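PDB 3G5S: methylenetetrahydrofolate--tRNA-(uracil-5-)-methyltransferase trmFO from Thermus thermophilus, which catalyses the folate- and FAD-dependent methylation of uridine 54 in tRNA to 5-methyluridine, using methylenetetrahydrofolate as carbon donor and NADH or NADPH as reductant. Local coordinates for residues C51-G56 with A92-R97; M79-L84 with E98-Y103. All coordinates share one frame; numbering follows the deposited sequence.

Contact 1: residues C51-G56 with A92-R97. With FAD (flavin-adenine dinucleotide), chain B.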
# COMPACT_ATOMS: atom_id res chain seq x y z
N CYS A 51 11.56 -4.69 -10.36
CA CYS A 51 11.67 -3.41 -11.04
C CYS A 51 12.76 -2.53 -10.44
O CYS A 51 13.92 -2.93 -10.41
CB CYS A 51 10.32 -2.69 -11.02
SG CYS A 51 10.12 -1.41 -12.28
N SER A 52 12.40 -1.34 -9.98
CA SER A 52 13.38 -0.44 -9.38
C SER A 52 14.09 -1.11 -8.22
O SER A 52 13.51 -1.94 -7.53
CB SER A 52 12.72 0.85 -8.90
OG SER A 52 13.61 1.62 -8.11
N ASN A 53 15.35 -0.75 -8.00
CA ASN A 53 16.09 -1.32 -6.88
C ASN A 53 16.04 -0.47 -5.61
O ASN A 53 16.76 -0.72 -4.66
CB ASN A 53 17.54 -1.62 -7.27
CG ASN A 53 18.35 -0.37 -7.53
OD1 ASN A 53 17.80 0.68 -7.86
ND2 ASN A 53 19.66 -0.47 -7.37
N SER A 54 15.16 0.53 -5.60
CA SER A 54 15.01 1.39 -4.43
C SER A 54 13.96 0.88 -3.44
O SER A 54 12.86 0.48 -3.84
CB SER A 54 14.63 2.81 -4.85
OG SER A 54 14.36 3.60 -3.70
N LEU A 55 14.32 0.90 -2.16
CA LEU A 55 13.40 0.55 -1.09
C LEU A 55 12.81 1.79 -0.42
O LEU A 55 12.08 1.68 0.56
CB LEU A 55 14.08 -0.33 -0.04
CG LEU A 55 14.60 -1.69 -0.52
CD1 LEU A 55 15.22 -2.46 0.63
CD2 LEU A 55 13.49 -2.50 -1.16
N GLY A 56 13.14 2.97 -0.94
CA GLY A 56 12.58 4.22 -0.45
C GLY A 56 13.60 5.13 0.20
O GLY A 56 14.70 4.70 0.56
N ALA A 92 18.18 7.46 -1.22
CA ALA A 92 17.35 6.28 -1.06
C ALA A 92 18.20 5.10 -0.65
O ALA A 92 19.39 5.04 -0.93
CB ALA A 92 16.62 5.97 -2.35
N LEU A 93 17.56 4.15 0.04
CA LEU A 93 18.16 2.85 0.26
C LEU A 93 17.89 2.03 -0.98
O LEU A 93 16.74 1.74 -1.30
CB LEU A 93 17.51 2.19 1.48
CG LEU A 93 17.94 0.75 1.78
CD1 LEU A 93 19.44 0.67 2.05
CD2 LEU A 93 17.15 0.20 2.96
N ALA A 94 18.94 1.69 -1.70
CA ALA A 94 18.81 0.88 -2.91
C ALA A 94 19.78 -0.29 -2.83
O ALA A 94 20.77 -0.24 -2.10
CB ALA A 94 19.07 1.71 -4.15
N VAL A 95 19.47 -1.34 -3.58
CA VAL A 95 20.20 -2.59 -3.45
C VAL A 95 20.70 -3.14 -4.77
O VAL A 95 20.11 -2.90 -5.83
CB VAL A 95 19.33 -3.68 -2.78
CG1 VAL A 95 18.85 -3.21 -1.42
CG2 VAL A 95 18.15 -4.06 -3.67
N ASP A 96 21.80 -3.87 -4.70
CA ASP A 96 22.19 -4.76 -5.78
C ASP A 96 21.17 -5.90 -5.75
O ASP A 96 21.10 -6.65 -4.78
CB ASP A 96 23.60 -5.28 -5.53
CG ASP A 96 24.08 -6.21 -6.61
OD1 ASP A 96 23.46 -7.27 -6.82
OD2 ASP A 96 25.10 -5.90 -7.25
N ARG A 97 20.35 -6.00 -6.80
CA ARG A 97 19.20 -6.90 -6.77
C ARG A 97 19.60 -8.36 -6.57
O ARG A 97 18.95 -9.10 -5.82
CB ARG A 97 18.37 -6.76 -8.05
CG ARG A 97 17.71 -5.40 -8.27
CD ARG A 97 17.08 -5.38 -9.67
NE ARG A 97 16.51 -4.10 -10.07
CZ ARG A 97 17.21 -3.11 -10.62
NH1 ARG A 97 18.52 -3.25 -10.81
NH2 ARG A 97 16.61 -1.98 -10.97
PA FAD B . 5.92 -10.76 -4.93
O1A FAD B . 5.49 -10.64 -6.36
O2A FAD B . 7.25 -10.21 -4.54
O5B FAD B . 5.87 -12.28 -4.44
C5B FAD B . 4.78 -13.12 -4.74
C4B FAD B . 5.33 -14.51 -4.97
O4B FAD B . 4.25 -15.43 -5.06
C3B FAD B . 6.08 -14.61 -6.30
O3B FAD B . 7.37 -15.17 -6.10
C2B FAD B . 5.20 -15.50 -7.17
O2B FAD B . 5.90 -16.31 -8.09
C1B FAD B . 4.49 -16.35 -6.13
N9A FAD B . 3.18 -16.91 -6.47
C8A FAD B . 2.11 -16.27 -7.03
N7A FAD B . 1.07 -17.12 -7.08
C5A FAD B . 1.47 -18.30 -6.54
C6A FAD B . 0.83 -19.52 -6.33
N6A FAD B . -0.49 -19.68 -6.50
N1A FAD B . 1.54 -20.53 -5.75
C2A FAD B . 2.86 -20.38 -5.39
N3A FAD B . 3.50 -19.18 -5.59
C4A FAD B . 2.80 -18.18 -6.16
N1 FAD B . 7.39 -1.98 -5.71
C2 FAD B . 8.27 -0.99 -5.32
O2 FAD B . 8.38 -0.68 -4.14
N3 FAD B . 9.03 -0.35 -6.28
C4 FAD B . 8.95 -0.68 -7.63
O4 FAD B . 9.65 -0.09 -8.46
C4X FAD B . 8.06 -1.68 -8.00
N5 FAD B . 7.92 -2.04 -9.32
C5X FAD B . 7.04 -3.04 -9.67
C6 FAD B . 6.93 -3.41 -11.01
C7 FAD B . 6.04 -4.40 -11.39
C7M FAD B . 5.92 -4.79 -12.84
C8 FAD B . 5.27 -5.05 -10.43
C8M FAD B . 4.31 -6.13 -10.83
C9 FAD B . 5.39 -4.69 -9.09
C9A FAD B . 6.28 -3.68 -8.70
N10 FAD B . 6.38 -3.31 -7.37
C10 FAD B . 7.29 -2.32 -7.03
C1' FAD B . 5.18 -3.48 -6.46
C2' FAD B . 5.44 -4.38 -5.24
O2' FAD B . 6.03 -3.67 -4.16
C3' FAD B . 6.25 -5.62 -5.59
O3' FAD B . 5.47 -6.38 -6.49
C4' FAD B . 6.61 -6.48 -4.38
O4' FAD B . 7.54 -7.46 -4.81
C5' FAD B . 5.39 -7.12 -3.74
O5' FAD B . 5.79 -8.10 -2.82
P FAD B . 4.88 -9.40 -2.60
O1P FAD B . 3.48 -9.00 -2.23
O2P FAD B . 5.62 -10.29 -1.66
O3P FAD B . 4.77 -10.06 -4.06
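The guanidinium of Arg-97 carries Asn-53 on one face and a Cys-51 carbonyl at its edge. Asn-53 CB sits over the centre of that face, 3.7 Å from Arg-97 CZ, while Cys-51 O lies close to the guanidinium plane and takes NE and NH2 side-on, each at 2.9 Å. NE comes in nearly along the C=O axis and NH2 from farther round, so Arg-97 grips a single oxygen with two nitrogens, which fixes the roll of the planar group. The contact is an antiparallel beta ladder, with strand 54-57 at one border of a three-stranded sheet and 92-95 in its middle; the short segments run at 153°. Leu-55 N to Leu-93 O is the shortest rung, 2.7 Å and almost straight, followed by Leu-93 N to Gly-56 O and Val-95 N to Asn-53 O. Ser-54 and Ala-94 form the non-hydrogen-bonded pair between the Leu-55/Leu-93 and Asn-53/Val-95 rungs. Asn-53 adds a side-chain rung: chi1 68° sets CG between the backbone N and the carbonyl carbon, and from the amide beyond it ND2 donates to Val-95 O over 2.9 Å from above that carbonyl's plane. Leu-55 CD1 meets Leu-93 CD2 at 4.0 Å on the side facing helix 77-84. Two successive ST turns shape the chain leading into and along the strand, Ser-52 OG accepting from Ser-54 N and Ser-54 OG from Gly-56 N. The chain entering the ladder forms part of the FAD pocket, with Cys-51 and Ser-52 bordering the isoalloxazine; Tyr-343 OH also bonds Ser-52 O. Ser-52 N gives flavin O4 a weak hydrogen bond, and Cys-51 CB stands just 3.0 Å from flavin N5.

Contact 2: residues M79-L84 with E98-Y103; sequences MEAADL and EEFSGY
Ala-81 is the bump of this interface, its methyl group pushed into the hollow between the rings of Phe-100 and Tyr-103. Ala-81 CB lies 3.6 Å from Phe-100 CD2 and 3.7 Å from Tyr-103 CD2, oblique to both rings. The smallness of this knob lets the backbones close in, with the CA atoms of Ala-81 and Phe-100 only 5.1 Å apart. Phe-100 reaches on past it, so that the backbone N of Ala-82 lies at the edge of its ring and Ala-82 CB borders CE2. On the other flank, chi1 178° sets CG of Tyr-103 anti to the backbone N; its ring has Leu-84 over one face and Glu-80 at its edge. Leu-84 CD1 makes a CH-pi contact there, 3.5 Å from Tyr-103 CE1. At the rim, Tyr-103 OH donates to Glu-80 OE1 over 2.9 Å, meeting the carboxylate on its anti side, 27° out of plane; Arg-107 adds only weak contacts to both groups. An alanine at Tyr-103 would probably leave Glu-80 OE1 without its hydroxyl donor and open a gap beneath Leu-84 and beside Ala-81. Two waters bridge the helices: one donates to Ala-81 O and Glu-99 O, and a second donates to Leu-84 O and, over 2.7 Å, to Glu-99 OE1. The packing is thus graded, with Phe-100 and Ala-82 buried against strand 92-95, Ala-81 buried between the rings, and Leu-84 and Glu-99 toward solvent. The axes of the short helical segments approach to 8.5 Å, at 143°, an antiparallel helix pair whose members are linked through the beta-hairpin of strands 86-87 and 92-95.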
# COMPACT_ATOMS: atom_id res chain seq x y z
N MSE A 79 15.61 -6.24 5.53
CA MSE A 79 16.50 -5.13 5.87
C MSE A 79 17.96 -5.56 6.01
O MSE A 79 18.85 -4.82 5.62
CB MSE A 79 16.02 -4.38 7.11
CG MSE A 79 14.73 -3.60 6.90
SE MSE A 79 14.81 -2.33 5.44
CE MSE A 79 16.28 -1.25 6.10
N GLU A 80 18.21 -6.75 6.55
CA GLU A 80 19.57 -7.28 6.61
C GLU A 80 20.15 -7.37 5.21
O GLU A 80 21.27 -6.93 4.94
CB GLU A 80 19.60 -8.67 7.24
CG GLU A 80 19.31 -8.71 8.72
CD GLU A 80 19.52 -10.10 9.31
OE1 GLU A 80 19.97 -11.02 8.59
OE2 GLU A 80 19.21 -10.28 10.50
N ALA A 81 19.37 -7.96 4.31
CA ALA A 81 19.80 -8.13 2.94
C ALA A 81 20.06 -6.79 2.28
O ALA A 81 21.03 -6.63 1.55
CB ALA A 81 18.74 -8.90 2.15
N ALA A 82 19.18 -5.83 2.53
CA ALA A 82 19.34 -4.51 1.93
C ALA A 82 20.58 -3.80 2.45
O ALA A 82 21.32 -3.17 1.69
CB ALA A 82 18.10 -3.67 2.19
N ASP A 83 20.81 -3.89 3.76
CA ASP A 83 21.97 -3.25 4.37
C ASP A 83 23.28 -3.84 3.83
O ASP A 83 24.26 -3.12 3.64
CB ASP A 83 21.90 -3.36 5.89
CG ASP A 83 20.88 -2.40 6.50
OD1 ASP A 83 20.62 -1.33 5.91
OD2 ASP A 83 20.34 -2.70 7.58
N LEU A 84 23.28 -5.14 3.56
CA LEU A 84 24.46 -5.81 3.03
C LEU A 84 24.64 -5.61 1.53
O LEU A 84 25.76 -5.69 1.02
CB LEU A 84 24.43 -7.30 3.38
CG LEU A 84 24.54 -7.63 4.87
CD1 LEU A 84 24.23 -9.10 5.14
CD2 LEU A 84 25.91 -7.25 5.42
N GLU A 98 20.66 -8.79 -7.24
CA GLU A 98 21.10 -10.18 -7.15
C GLU A 98 21.70 -10.51 -5.79
O GLU A 98 21.48 -11.59 -5.26
CB GLU A 98 22.09 -10.51 -8.28
CG GLU A 98 22.49 -11.97 -8.36
CD GLU A 98 23.62 -12.33 -7.41
OE1 GLU A 98 24.50 -11.47 -7.18
OE2 GLU A 98 23.63 -13.47 -6.90
N GLU A 99 22.47 -9.58 -5.21
CA GLU A 99 23.02 -9.81 -3.88
C GLU A 99 21.92 -9.83 -2.82
O GLU A 99 21.98 -10.59 -1.86
CB GLU A 99 24.05 -8.73 -3.54
CG GLU A 99 25.38 -8.89 -4.26
CD GLU A 99 26.29 -7.69 -4.08
OE1 GLU A 99 26.00 -6.85 -3.20
OE2 GLU A 99 27.29 -7.58 -4.82
N PHE A 100 20.92 -8.98 -3.02
CA PHE A 100 19.77 -8.91 -2.13
C PHE A 100 19.01 -10.24 -2.11
O PHE A 100 18.85 -10.85 -1.06
CB PHE A 100 18.88 -7.75 -2.58
CG PHE A 100 17.57 -7.64 -1.85
CD1 PHE A 100 16.41 -8.17 -2.40
CD2 PHE A 100 17.47 -6.94 -0.65
CE1 PHE A 100 15.20 -8.06 -1.75
CE2 PHE A 100 16.27 -6.82 -0.01
CZ PHE A 100 15.12 -7.38 -0.55
N SER A 101 18.57 -10.69 -3.28
CA SER A 101 17.76 -11.90 -3.33
C SER A 101 18.61 -13.14 -3.02
O SER A 101 18.10 -14.12 -2.47
CB SER A 101 17.06 -12.04 -4.67
OG SER A 101 17.99 -12.38 -5.68
N GLY A 102 19.89 -13.08 -3.37
CA GLY A 102 20.78 -14.19 -3.09
C GLY A 102 20.93 -14.44 -1.60
O GLY A 102 20.87 -15.58 -1.14
N TYR A 103 21.14 -13.37 -0.85
CA TYR A 103 21.29 -13.47 0.60
C TYR A 103 20.02 -14.02 1.25
O TYR A 103 20.07 -14.91 2.09
CB TYR A 103 21.65 -12.11 1.20
CG TYR A 103 21.78 -12.07 2.70
CD1 TYR A 103 22.99 -12.38 3.32
CD2 TYR A 103 20.71 -11.72 3.51
CE1 TYR A 103 23.11 -12.34 4.70
CE2 TYR A 103 20.83 -11.68 4.89
CZ TYR A 103 22.03 -11.99 5.48
OH TYR A 103 22.15 -11.95 6.85
O HOH W 1 22.47 -8.97 0.72
O HOH W 2 26.32 -7.97 -0.81

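Overall arrangement
Contacts 1 and 2 lie about 10 Å apart, centre to centre, on the same side of the chain's centre. Their segments alternate along the sequence: 51-56, then 79-84, 92-97 and 98-103, with strand 92-95 running almost directly into helix 97-109. Asp-96 caps that helix's start, its OD1 accepting from Glu-99 N. The helix pair packs against the small antiparallel sheet: Leu-55 CD1 meets Ala-82 CB at 3.5 Å, Leu-93 touches selenomethionine Met-79, and Val-95 lies against Ala-82 and Phe-100. The apolar layer between them continues toward Leu-11 of the predicted FAD-binding loop, so the chain beside the flavin and the layer near that loop belong to one packed unit.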